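Local coordinates for beta-ketoacyl-[acyl-carrier-protein] synthase III (Pseudomonas aeruginosa, PDB 2X3E) that probably catalyses the first condensation of fatty acid synthesis, joining the acetyl group of acetyl-CoA to malonyl-ACP to give 3-oxobutanoyl-ACP, at residues Pro88-Ala91 with Pro92-Ala96; Ala111-Gly114 with Phe115-Leu119; Gly186-Phe189 with Asp190-Met193; Ser229-Arg232 with Val233-Arg236; Ala289-His292 with Gly293-Gly297. The protein carries 1 engineered substitution. All coordinates share one frame; numbering follows the deposited sequence. Where two conformers were deposited one is given.

All five contacts are local, and they follow one another along the chain without overlap. Interaction 1 opens helix 91-97, and interaction 2 opens helix 114-127. Interaction 3 is a turn before strand 192-195, while interactions 4 and 5 lie late in helices 215-237 and 285-295. Interaction 2 sits nearest the middle of the chain, its centre about 17 Å from the centres of interactions 3 and 4. Its nearest atoms come within about 5 Å of interaction 5. Interactions 1, 2 and 3 all touch the second subunit. The five thus sample the layers of a thiolase-like fold, its predicted active site and its dimer interface.

Interaction 1: Pro88-Ala91 with Pro92-Ala96; sequences PATA and PRVAA
Thr90 and Ala91 accept the backbone bonds from Val94 and Ala95, so the loop of residues 88-91 runs directly into the first turn of helix 91-97. Val94 N donates to Thr90 O at 3.1 Å, and Ala95 N donates to Ala91 O at 2.8 Å. Both bonds are nearly straight. The chain enters this turn after a cis peptide bond before Pro88. A water closes the step from loop to helix. It donates to Ala89 O at 2.7 Å and accepts from Arg93 N at 2.9 Å.

Thr90 and Val94 meet through one methyl each, with CG2 of Thr90 3.8 Å from CG2 of Val94. The two side chains slant across each other. In Thr90 a chi1 of -60° puts OG1 beside the backbone N, where it bonds to Asp84 N, and sets CG2 opposite that N.

In the thiolase-like fold this helix packs on the five-stranded sheet, over strands 75-79 and 104-109, and both Thr90 and Val94 touch Leu78 of strand 75-79. The carboxylate of Asp107, on strand 104-109, takes the N-H groups of both Thr90 and Ala91. CD of Pro92 meets two alanine methyls. It is 3.8 Å from CB of Ala89 and only 3.4 Å from CB of Ala91, which is tight. Arg93 has CB 3.6 Å from Thr90 O. Its extended chain then leads away from the loop, and its charged end makes a cation-pi contact with Phe189 of the second subunit.

Interaction 2: Ala111-Gly114 with Phe115-Leu119; sequences AATG and FVYGL. Engineered in segment 111-114: Ala112 (natural residue Cys).
The start of helix 114-127 follows the predicted active-site position of this thiolase-like fold, and here Thr113 and Tyr117 meet one turn apart. Tyr117 N donates to Thr113 O at 3.0 Å in an almost straight bond (177°). Gly118 N reaches Gly114 O at 2.7 Å, but this bond is more bent (147°). Phe115 N is taken up by water 2, at 2.9 Å, which donates in turn to Ala112 O at 2.8 Å.

The methyl CG2 of Thr113 lies at the edge of the Tyr117 ring, 3.6 Å from CD1 and 3.9 Å from CE1. Thr113 O sits in the plane of the ring at the same edge. A chi1 of -38° sets OG1 of Thr113 beside the backbone N and CG2 opposite it, toward the Tyr117 ring. OG1 bonds to OG1 of Thr315. Tyr117 OH is held by Gly183 O and by Ala105 N of the second subunit, which ties the helix to the dimer interface.

Ala112 is an engineered replacement of the natural cysteine, the predicted active-site residue. It touches His250, also predicted to be catalytic. A cysteine at the start of a buried central helix is characteristic of thiolase-like condensing enzymes.

Interaction 3: Gly186-Phe189 with Asp190-Met193; sequences GHQF and DLLM
Phe189 lays one ring face against Asp190, its neighbour in a tight turn. CB of Asp190 stands over the ring centre in a CH-pi contact, 4.2 Å from the centroid and 8° off the ring normal. The backbone N of Asp190 lies over the same ring, 3.2 Å from CG of Phe189. In Phe189 the first torsion (chi1 77°) places CG between the backbone N and the carbonyl carbon. This folds the ring back over the peptide that follows.

Gln188 and Leu191 are arranged differently. Their side chains run side by side in the same direction, and OE1 of Gln188 comes to 3.8 Å from CD1 of Leu191. NE2 of Gln188 bonds to Gln221 and Asp185, so the amide is tied to helix 215-237 as well as to the chain just before the turn. Leu191 packs on Ala217 and Gln221 of the same helix.

Residues 188-191 form a type I beta turn, which leads from strand 177-184 towards strand 192-195. Leu191 N donates to Gln188 O at 3.2 Å. The bond is straight at the hydrogen, but the donor stands well above the carbonyl plane. Water 3 then spans the exit of the turn, donating to Phe189 O at 2.7 Å and to Leu192 O at 2.7 Å. Met193 pairs through its backbone with Arg212 in the small two-stranded sheet and packs on Cys87 of the second subunit.

Interaction 4: Ser229-Arg232 with Val233-Arg236; sequences SVRR and VLDR
Arg236 lies along Arg232 one turn further on in helix 215-237, which covers one face of the C-terminal sheet of the thiolase-like fold. Four successive backbone bonds join the segments, from the N-H groups of residues 233-236 to the carbonyls of residues 229-232.

The side chain of Arg236 begins over Arg232 O. Its CB is 3.5 Å from that oxygen, and CG comes to 3.3 Å from it. CD stays at 3.4 Å from Arg232 O, so the stem runs past this oxygen before moving on. Because the chain is extended from CG to NE, the guanidinium is carried on to CB of Arg232. This CB sits over the centre of one guanidinium face, 4.0 Å from CZ of Arg236. At the tip, NH2 of Arg236 is 4.0 Å from CD of Arg232, and NH1 makes a salt bridge with Asp181.

Arg232 bends at its third torsion (chi3 -68°) and sends its own NH2 to the other oxygen of Asp181. The two guanidinium planes are turned 58° apart. Asp181 also bonds to OG of Ser229, so one carboxylate gathers three side chains of this helix.

On the buried side, Val230 and Leu234 point the same way. CG1 of Val230 touches CD1 of Leu234 at 3.9 Å. Val230 and Val233 press on strands 304-311 and 315-322. CD1 of Leu234 also lies over one face of the Arg231 guanidinium. Water 4 accepts from NH1 of Arg231 at 2.9 Å, in the guanidinium plane, and donates to OD1 of Asp235.

Interaction 5: Ala289-His292 with Gly293-Gly297; sequences ALAH and GLRQG
His292 turns CG opposite its backbone N (chi1 169°), and Gln296 sets CG beside its own backbone N (chi1 -65°), which brings CG of Gln296 over the imidazole. This is a CH-pi contact, with CG 4.0 Å from the ring centroid and displaced toward the rim, nearest CE1. The amide plane of Gln296 is tilted only 18° from the ring.

Arg295 crosses His292 at about a right angle. Its bend at the third torsion folds the guanidinium back over the backbone. One guanidinium face covers CA of His292 and the carbonyl oxygen of Ala291. NH2 of Arg295 lies at the ring edge, near its plane, and 3.8 Å from CB of His292. Water 5 accepts from NE of Arg295 at 2.9 Å and bonds to ND1 of His292 at 3.1 Å.

The contact lies at the C-terminal end of helix 285-295, which runs between the two main sheets of the thiolase-like fold. Gln296 N donates to His292 O at 3.0 Å in the last regular helix bond. A Schellman motif follows, with Gly297 at positive phi and Gly297 N donating to Leu294 O at 3.1 Å. Leu290 packs on Leu11 and Val248, and Leu294 also meets Leu11.

Interaction 1: Pro88-Ala91 with Pro92-Ala96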
loop_
_atom_site.group_PDB
_atom_site.type_symbol
_atom_site.label_atom_id
_atom_site.label_comp_id
_atom_site.label_asym_id
_atom_site.label_seq_id
_atom_site.Cartn_x
_atom_site.Cartn_y
_atom_site.Cartn_z
ATOM N N PRO A 88 -1.075 8.318 -9.159
ATOM C CA PRO A 88 -1.735 7.434 -8.205
ATOM C C PRO A 88 -1.050 6.080 -8.048
ATOM O O PRO A 88 0.044 5.858 -8.573
ATOM C CB PRO A 88 -3.112 7.235 -8.841
ATOM C CG PRO A 88 -2.842 7.249 -10.296
ATOM C CD PRO A 88 -1.754 8.284 -10.473
ATOM N N ALA A 89 -1.699 5.193 -7.305
ATOM C CA ALA A 89 -1.356 3.783 -7.322
ATOM C C ALA A 89 -1.537 3.198 -8.731
ATOM O O ALA A 89 -2.205 3.781 -9.594
ATOM C CB ALA A 89 -2.219 3.024 -6.310
ATOM N N THR A 90 -0.925 2.043 -8.961
ATOM C CA THR A 90 -1.035 1.335 -10.238
ATOM C C THR A 90 -2.282 0.448 -10.298
ATOM O O THR A 90 -2.831 0.215 -11.375
ATOM C CB THR A 90 0.240 0.500 -10.478
ATOM O OG1 THR A 90 1.366 1.385 -10.507
ATOM C CG2 THR A 90 0.170 -0.273 -11.804
ATOM N N ALA A 91 -2.735 -0.019 -9.134
ATOM C CA ALA A 91 -3.844 -0.974 -9.042
ATOM C C ALA A 91 -5.138 -0.504 -9.716
ATOM O O ALA A 91 -5.770 -1.284 -10.429
ATOM C CB ALA A 91 -4.105 -1.347 -7.585
ATOM N N PRO A 92 -5.535 0.766 -9.512
ATOM C CA PRO A 92 -6.772 1.178 -10.197
ATOM C C PRO A 92 -6.696 1.016 -11.720
ATOM O O PRO A 92 -7.644 0.495 -12.322
ATOM C CB PRO A 92 -6.930 2.638 -9.791
ATOM C CG PRO A 92 -6.238 2.732 -8.463
ATOM C CD PRO A 92 -5.065 1.793 -8.566
ATOM N N ARG A 93 -5.587 1.445 -12.330
ATOM C CA ARG A 93 -5.418 1.312 -13.781
ATOM C C ARG A 93 -5.472 -0.155 -14.202
ATOM O O ARG A 93 -6.127 -0.497 -15.186
ATOM C CB ARG A 93 -4.109 1.951 -14.267
ATOM C CG ARG A 93 -3.975 1.972 -15.800
ATOM C CD ARG A 93 -2.680 2.619 -16.278
ATOM N NE ARG A 93 -2.622 2.662 -17.738
ATOM C CZ ARG A 93 -1.667 3.264 -18.442
ATOM N NH1 ARG A 93 -0.670 3.882 -17.826
ATOM N NH2 ARG A 93 -1.709 3.250 -19.767
ATOM N N VAL A 94 -4.794 -1.018 -13.457
ATOM C CA VAL A 94 -4.797 -2.441 -13.755
ATOM C C VAL A 94 -6.221 -3.015 -13.654
ATOM O O VAL A 94 -6.672 -3.718 -14.557
ATOM C CB VAL A 94 -3.830 -3.209 -12.830
ATOM C CG1 VAL A 94 -3.975 -4.712 -13.028
ATOM C CG2 VAL A 94 -2.385 -2.756 -13.099
ATOM N N ALA A 95 -6.930 -2.689 -12.574
ATOM C CA ALA A 95 -8.313 -3.139 -12.400
ATOM C C ALA A 95 -9.162 -2.719 -13.607
ATOM O O ALA A 95 -9.869 -3.542 -14.193
ATOM C CB ALA A 95 -8.904 -2.593 -11.097
ATOM N N ALA A 96 -9.055 -1.451 -14.003
ATOM C CA ALA A 96 -9.808 -0.936 -15.147
ATOM C C ALA A 96 -9.490 -1.706 -16.430
ATOM O O ALA A 96 -10.394 -2.065 -17.186
ATOM C CB ALA A 96 -9.528 0.552 -15.356
HETATM O O HOH W 1 -4.136 3.828 -11.529
#

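Interaction 2: Ala111-Gly114 with Phe115-Leu119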
loop_
_atom_site.group_PDB
_atom_site.type_symbol
_atom_site.label_atom_id
_atom_site.label_comp_id
_atom_site.label_asym_id
_atom_site.label_seq_id
_atom_site.Cartn_x
_atom_site.Cartn_y
_atom_site.Cartn_z
ATOM N N ALA A 111 8.094 -4.314 0.019
ATOM C CA ALA A 111 9.306 -4.819 -0.605
ATOM C C ALA A 111 9.191 -6.308 -0.943
ATOM O O ALA A 111 8.185 -6.735 -1.513
ATOM C CB ALA A 111 10.515 -4.534 0.300
ATOM N N ALA A 112 10.202 -7.093 -0.586
ATOM C CA ALA A 112 10.229 -8.513 -0.925
ATOM C C ALA A 112 9.238 -9.345 -0.087
ATOM O O ALA A 112 9.011 -10.522 -0.388
ATOM C CB ALA A 112 11.651 -9.061 -0.794
ATOM N N THR A 113 8.657 -8.739 0.954
ATOM C CA THR A 113 7.578 -9.359 1.735
ATOM C C THR A 113 6.177 -8.930 1.266
ATOM O O THR A 113 5.177 -9.249 1.907
ATOM C CB THR A 113 7.725 -9.023 3.245
ATOM O OG1 THR A 113 9.112 -9.032 3.611
ATOM C CG2 THR A 113 6.955 -10.026 4.107
ATOM N N GLY A 114 6.110 -8.214 0.146
ATOM C CA GLY A 114 4.857 -7.665 -0.360
ATOM C C GLY A 114 3.753 -8.674 -0.624
ATOM O O GLY A 114 2.592 -8.393 -0.359
ATOM N N PHE A 115 4.098 -9.842 -1.147
ATOM C CA PHE A 115 3.077 -10.849 -1.455
ATOM C C PHE A 115 2.461 -11.451 -0.178
ATOM O O PHE A 115 1.237 -11.667 -0.113
ATOM C CB PHE A 115 3.639 -11.939 -2.362
ATOM C CG PHE A 115 2.585 -12.845 -2.935
ATOM C CD1 PHE A 115 1.768 -12.408 -3.964
ATOM C CD2 PHE A 115 2.406 -14.132 -2.435
ATOM C CE1 PHE A 115 0.787 -13.234 -4.489
ATOM C CE2 PHE A 115 1.432 -14.964 -2.955
ATOM C CZ PHE A 115 0.622 -14.516 -3.989
ATOM N N VAL A 116 3.295 -11.684 0.840
ATOM C CA VAL A 116 2.802 -12.186 2.131
ATOM C C VAL A 116 1.910 -11.156 2.845
ATOM O O VAL A 116 0.812 -11.500 3.312
ATOM C CB VAL A 116 3.954 -12.654 3.049
ATOM C CG1 VAL A 116 3.413 -13.186 4.372
ATOM C CG2 VAL A 116 4.775 -13.747 2.360
ATOM N N TYR A 117 2.380 -9.909 2.926
ATOM C CA TYR A 117 1.582 -8.801 3.470
ATOM C C TYR A 117 0.324 -8.592 2.649
ATOM O O TYR A 117 -0.739 -8.314 3.197
ATOM C CB TYR A 117 2.386 -7.491 3.499
ATOM C CG TYR A 117 3.100 -7.229 4.810
ATOM C CD1 TYR A 117 4.355 -7.776 5.078
ATOM C CD2 TYR A 117 2.517 -6.428 5.781
ATOM C CE1 TYR A 117 4.997 -7.528 6.288
ATOM C CE2 TYR A 117 3.145 -6.180 6.984
ATOM C CZ TYR A 117 4.383 -6.726 7.236
ATOM O OH TYR A 117 4.993 -6.447 8.438
ATOM N N GLY A 118 0.467 -8.698 1.331
ATOM C CA GLY A 118 -0.666 -8.632 0.410
ATOM C C GLY A 118 -1.737 -9.658 0.713
ATOM O O GLY A 118 -2.922 -9.334 0.698
ATOM N N LEU A 119 -1.333 -10.896 0.993
ATOM C CA LEU A 119 -2.287 -11.959 1.350
ATOM C C LEU A 119 -3.001 -11.666 2.670
ATOM O O LEU A 119 -4.206 -11.905 2.804
ATOM C CB LEU A 119 -1.580 -13.311 1.429
ATOM C CG LEU A 119 -1.163 -13.935 0.101
ATOM C CD1 LEU A 119 -0.193 -15.086 0.343
ATOM C CD2 LEU A 119 -2.404 -14.412 -0.674
HETATM O O HOH W 2 6.479 -11.546 -0.828
#

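Interaction 3: Gly186-Phe189 with Asp190-Met193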
loop_
_atom_site.group_PDB
_atom_site.type_symbol
_atom_site.label_atom_id
_atom_site.label_comp_id
_atom_site.label_asym_id
_atom_site.label_seq_id
_atom_site.Cartn_x
_atom_site.Cartn_y
_atom_site.Cartn_z
ATOM N N GLY A 186 12.151 -1.581 11.511
ATOM C CA GLY A 186 12.525 -0.294 10.957
ATOM C C GLY A 186 13.837 0.272 11.463
ATOM O O GLY A 186 14.318 1.274 10.941
ATOM N N HIS A 187 14.424 -0.343 12.488
ATOM C CA HIS A 187 15.725 0.114 12.983
ATOM C C HIS A 187 16.819 -0.164 11.945
ATOM O O HIS A 187 17.833 0.531 11.902
ATOM C CB HIS A 187 16.075 -0.559 14.314
ATOM C CG HIS A 187 15.075 -0.313 15.403
ATOM N ND1 HIS A 187 14.919 0.917 16.004
ATOM C CD2 HIS A 187 14.199 -1.144 16.017
ATOM C CE1 HIS A 187 13.986 0.835 16.937
ATOM N NE2 HIS A 187 13.526 -0.402 16.960
ATOM N N GLN A 188 16.606 -1.187 11.120
ATOM C CA GLN A 188 17.532 -1.546 10.044
ATOM C C GLN A 188 17.018 -1.136 8.659
ATOM O O GLN A 188 17.349 -1.767 7.649
ATOM C CB GLN A 188 17.779 -3.051 10.072
ATOM C CG GLN A 188 18.472 -3.539 11.338
ATOM C CD GLN A 188 18.759 -5.030 11.277
ATOM O OE1 GLN A 188 19.849 -5.439 10.891
ATOM N NE2 GLN A 188 17.758 -5.847 11.612
ATOM N N PHE A 189 16.227 -0.067 8.610
ATOM C CA PHE A 189 15.602 0.392 7.359
ATOM C C PHE A 189 16.590 0.699 6.223
ATOM O O PHE A 189 16.201 0.712 5.055
ATOM C CB PHE A 189 14.779 1.659 7.615
ATOM C CG PHE A 189 15.616 2.907 7.744
ATOM C CD1 PHE A 189 15.796 3.756 6.653
ATOM C CD2 PHE A 189 16.237 3.227 8.948
ATOM C CE1 PHE A 189 16.574 4.903 6.762
ATOM C CE2 PHE A 189 17.006 4.376 9.068
ATOM C CZ PHE A 189 17.177 5.218 7.968
ATOM N N ASP A 190 17.847 0.963 6.568
ATOM C CA ASP A 190 18.849 1.420 5.599
ATOM C C ASP A 190 19.580 0.290 4.861
ATOM O O ASP A 190 20.368 0.555 3.955
ATOM C CB ASP A 190 19.883 2.308 6.299
ATOM C CG ASP A 190 20.590 1.595 7.436
ATOM O OD1 ASP A 190 19.904 1.216 8.416
ATOM O OD2 ASP A 190 21.825 1.417 7.352
ATOM N N LEU A 191 19.336 -0.967 5.239
ATOM C CA LEU A 191 20.089 -2.097 4.645
ATOM C C LEU A 191 19.805 -2.354 3.158
ATOM O O LEU A 191 20.720 -2.691 2.402
ATOM C CB LEU A 191 19.849 -3.400 5.423
ATOM C CG LEU A 191 20.608 -3.651 6.726
ATOM C CD1 LEU A 191 20.381 -5.096 7.154
ATOM C CD2 LEU A 191 22.116 -3.366 6.592
ATOM N N LEU A 192 18.536 -2.252 2.775
ATOM C CA LEU A 192 18.083 -2.417 1.395
ATOM C C LEU A 192 17.260 -1.189 1.054
ATOM O O LEU A 192 16.263 -0.914 1.728
ATOM C CB LEU A 192 17.175 -3.648 1.260
ATOM C CG LEU A 192 17.705 -5.029 1.655
ATOM C CD1 LEU A 192 16.620 -5.845 2.358
ATOM C CD2 LEU A 192 18.239 -5.785 0.445
ATOM N N MET A 193 17.657 -0.450 0.020
ATOM C CA MET A 193 16.972 0.801 -0.291
ATOM C C MET A 193 17.053 1.258 -1.743
ATOM O O MET A 193 18.094 1.165 -2.382
ATOM C CB MET A 193 17.515 1.927 0.593
ATOM C CG MET A 193 16.553 3.103 0.725
ATOM S SD MET A 193 17.249 4.372 1.761
ATOM C CE MET A 193 18.505 5.001 0.668
HETATM O O HOH W 3 15.453 -1.740 4.159
#

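Interaction 4: Ser229-Arg232 with Val233-Arg236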
loop_
_atom_site.group_PDB
_atom_site.type_symbol
_atom_site.label_atom_id
_atom_site.label_comp_id
_atom_site.label_asym_id
_atom_site.label_seq_id
_atom_site.Cartn_x
_atom_site.Cartn_y
_atom_site.Cartn_z
ATOM N N SER A 229 10.488 -17.249 11.037
ATOM C CA SER A 229 9.100 -16.893 10.714
ATOM C C SER A 229 8.292 -18.139 10.346
ATOM O O SER A 229 7.154 -18.314 10.808
ATOM C CB SER A 229 9.045 -15.854 9.586
ATOM O OG SER A 229 7.699 -15.504 9.288
ATOM N N VAL A 230 8.893 -19.014 9.538
ATOM C CA VAL A 230 8.273 -20.295 9.202
ATOM C C VAL A 230 7.998 -21.076 10.485
ATOM O O VAL A 230 6.889 -21.557 10.691
ATOM C CB VAL A 230 9.150 -21.142 8.241
ATOM C CG1 VAL A 230 8.534 -22.530 8.032
ATOM C CG2 VAL A 230 9.317 -20.431 6.905
ATOM N N ARG A 231 9.000 -21.182 11.357
ATOM C CA ARG A 231 8.826 -21.932 12.604
ATOM C C ARG A 231 7.651 -21.415 13.428
ATOM O O ARG A 231 6.891 -22.204 13.979
ATOM C CB ARG A 231 10.088 -21.911 13.473
ATOM C CG ARG A 231 9.913 -22.619 14.824
ATOM C CD ARG A 231 9.520 -24.088 14.653
ATOM N NE ARG A 231 10.638 -24.866 14.126
ATOM C CZ ARG A 231 10.577 -26.132 13.719
ATOM N NH1 ARG A 231 9.435 -26.804 13.741
ATOM N NH2 ARG A 231 11.680 -26.727 13.275
ATOM N N ARG A 232 7.507 -20.098 13.515
ATOM C CA ARG A 232 6.394 -19.508 14.265
ATOM C C ARG A 232 5.033 -19.901 13.699
ATOM O O ARG A 232 4.111 -20.240 14.450
ATOM C CB ARG A 232 6.541 -17.988 14.330
ATOM C CG ARG A 232 7.727 -17.573 15.187
ATOM C CD ARG A 232 7.691 -16.126 15.557
ATOM N NE ARG A 232 7.896 -15.233 14.418
ATOM C CZ ARG A 232 9.080 -14.914 13.889
ATOM N NH1 ARG A 232 10.216 -15.426 14.366
ATOM N NH2 ARG A 232 9.128 -14.075 12.862
ATOM N N VAL A 233 4.906 -19.877 12.379
ATOM C CA VAL A 233 3.637 -20.241 11.749
ATOM C C VAL A 233 3.390 -21.773 11.833
ATOM O O VAL A 233 2.248 -22.211 11.997
ATOM C CB VAL A 233 3.543 -19.650 10.313
ATOM C CG1 VAL A 233 4.247 -20.534 9.295
ATOM C CG2 VAL A 233 2.093 -19.402 9.923
ATOM N N LEU A 234 4.459 -22.576 11.771
ATOM C CA LEU A 234 4.347 -24.033 11.983
ATOM C C LEU A 234 3.786 -24.333 13.374
ATOM O O LEU A 234 2.830 -25.111 13.524
ATOM C CB LEU A 234 5.705 -24.730 11.807
ATOM C CG LEU A 234 6.299 -24.797 10.394
ATOM C CD1 LEU A 234 7.654 -25.499 10.427
ATOM C CD2 LEU A 234 5.349 -25.504 9.454
ATOM N N ASP A 235 4.377 -23.692 14.381
ATOM C CA ASP A 235 3.920 -23.802 15.765
ATOM C C ASP A 235 2.470 -23.348 15.922
ATOM O O ASP A 235 1.709 -23.952 16.672
ATOM C CB ASP A 235 4.828 -22.992 16.706
ATOM C CG ASP A 235 6.189 -23.646 16.934
ATOM O OD1 ASP A 235 6.341 -24.864 16.666
ATOM O OD2 ASP A 235 7.117 -22.937 17.398
ATOM N N ARG A 236 2.090 -22.294 15.201
ATOM C CA ARG A 236 0.721 -21.776 15.262
ATOM C C ARG A 236 -0.325 -22.733 14.670
ATOM O O ARG A 236 -1.411 -22.882 15.233
ATOM C CB ARG A 236 0.642 -20.388 14.613
ATOM C CG ARG A 236 1.179 -19.295 15.531
ATOM C CD ARG A 236 1.569 -17.991 14.824
ATOM N NE ARG A 236 2.410 -17.189 15.722
ATOM C CZ ARG A 236 3.135 -16.122 15.379
ATOM N NH1 ARG A 236 3.142 -15.662 14.137
ATOM N NH2 ARG A 236 3.853 -15.501 16.311
HETATM O O HOH W 4 6.717 -26.593 14.690
#

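Interaction 5: Ala289-His292 with Gly293-Gly297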
loop_
_atom_site.group_PDB
_atom_site.type_symbol
_atom_site.label_atom_id
_atom_site.label_comp_id
_atom_site.label_asym_id
_atom_site.label_seq_id
_atom_site.Cartn_x
_atom_site.Cartn_y
_atom_site.Cartn_z
ATOM N N ALA A 289 7.247 -18.490 -8.285
ATOM C CA ALA A 289 7.699 -19.813 -7.840
ATOM C C ALA A 289 6.532 -20.807 -7.790
ATOM O O ALA A 289 6.675 -21.952 -8.217
ATOM C CB ALA A 289 8.410 -19.729 -6.469
ATOM N N LEU A 290 5.384 -20.362 -7.280
ATOM C CA LEU A 290 4.163 -21.166 -7.322
ATOM C C LEU A 290 3.797 -21.595 -8.754
ATOM O O LEU A 290 3.469 -22.761 -8.987
ATOM C CB LEU A 290 2.985 -20.418 -6.671
ATOM C CG LEU A 290 2.987 -20.325 -5.137
ATOM C CD1 LEU A 290 1.855 -19.428 -4.636
ATOM C CD2 LEU A 290 2.886 -21.721 -4.498
ATOM N N ALA A 291 3.849 -20.660 -9.705
ATOM C CA ALA A 291 3.532 -20.970 -11.103
ATOM C C ALA A 291 4.493 -22.026 -11.660
ATOM O O ALA A 291 4.083 -22.928 -12.387
ATOM C CB ALA A 291 3.559 -19.700 -11.963
ATOM N N HIS A 292 5.768 -21.912 -11.298
ATOM C CA HIS A 292 6.776 -22.899 -11.670
ATOM C C HIS A 292 6.433 -24.279 -11.111
ATOM O O HIS A 292 6.463 -25.274 -11.834
ATOM C CB HIS A 292 8.153 -22.449 -11.175
ATOM C CG HIS A 292 9.206 -23.505 -11.271
ATOM N ND1 HIS A 292 9.846 -23.814 -12.451
ATOM C CD2 HIS A 292 9.741 -24.316 -10.329
ATOM C CE1 HIS A 292 10.726 -24.776 -12.232
ATOM N NE2 HIS A 292 10.679 -25.100 -10.953
ATOM N N GLY A 293 6.104 -24.333 -9.826
ATOM C CA GLY A 293 5.708 -25.589 -9.190
ATOM C C GLY A 293 4.495 -26.231 -9.838
ATOM O O GLY A 293 4.450 -27.446 -10.028
ATOM N N LEU A 294 3.505 -25.414 -10.182
ATOM C CA LEU A 294 2.303 -25.905 -10.849
ATOM C C LEU A 294 2.619 -26.440 -12.255
ATOM O O LEU A 294 2.143 -27.514 -12.631
ATOM C CB LEU A 294 1.240 -24.796 -10.909
ATOM C CG LEU A 294 -0.182 -25.223 -11.273
ATOM C CD1 LEU A 294 -0.728 -26.206 -10.251
ATOM C CD2 LEU A 294 -1.095 -24.005 -11.379
ATOM N N ARG A 295 3.427 -25.701 -13.014
ATOM C CA ARG A 295 3.883 -26.138 -14.344
ATOM C C ARG A 295 4.591 -27.491 -14.286
ATOM O O ARG A 295 4.396 -28.343 -15.155
ATOM C CB ARG A 295 4.857 -25.123 -14.956
ATOM C CG ARG A 295 4.222 -23.906 -15.608
ATOM C CD ARG A 295 5.202 -23.239 -16.574
ATOM N NE ARG A 295 6.385 -22.703 -15.889
ATOM C CZ ARG A 295 6.442 -21.522 -15.270
ATOM N NH1 ARG A 295 5.378 -20.726 -15.217
ATOM N NH2 ARG A 295 7.575 -21.134 -14.687
ATOM N N GLN A 296 5.423 -27.668 -13.261
ATOM C CA GLN A 296 6.199 -28.897 -13.076
ATOM C C GLN A 296 5.414 -30.044 -12.428
ATOM O O GLN A 296 5.937 -31.151 -12.301
ATOM C CB GLN A 296 7.435 -28.606 -12.221
ATOM C CG GLN A 296 8.430 -27.659 -12.868
ATOM C CD GLN A 296 9.229 -28.319 -13.961
ATOM O OE1 GLN A 296 9.744 -29.429 -13.790
ATOM N NE2 GLN A 296 9.342 -27.644 -15.101
ATOM N N GLY A 297 4.178 -29.786 -12.008
ATOM C CA GLY A 297 3.387 -30.774 -11.273
ATOM C C GLY A 297 3.942 -31.096 -9.893
ATOM O O GLY A 297 3.665 -32.163 -9.333
HETATM O O HOH W 5 9.021 -23.915 -15.391
#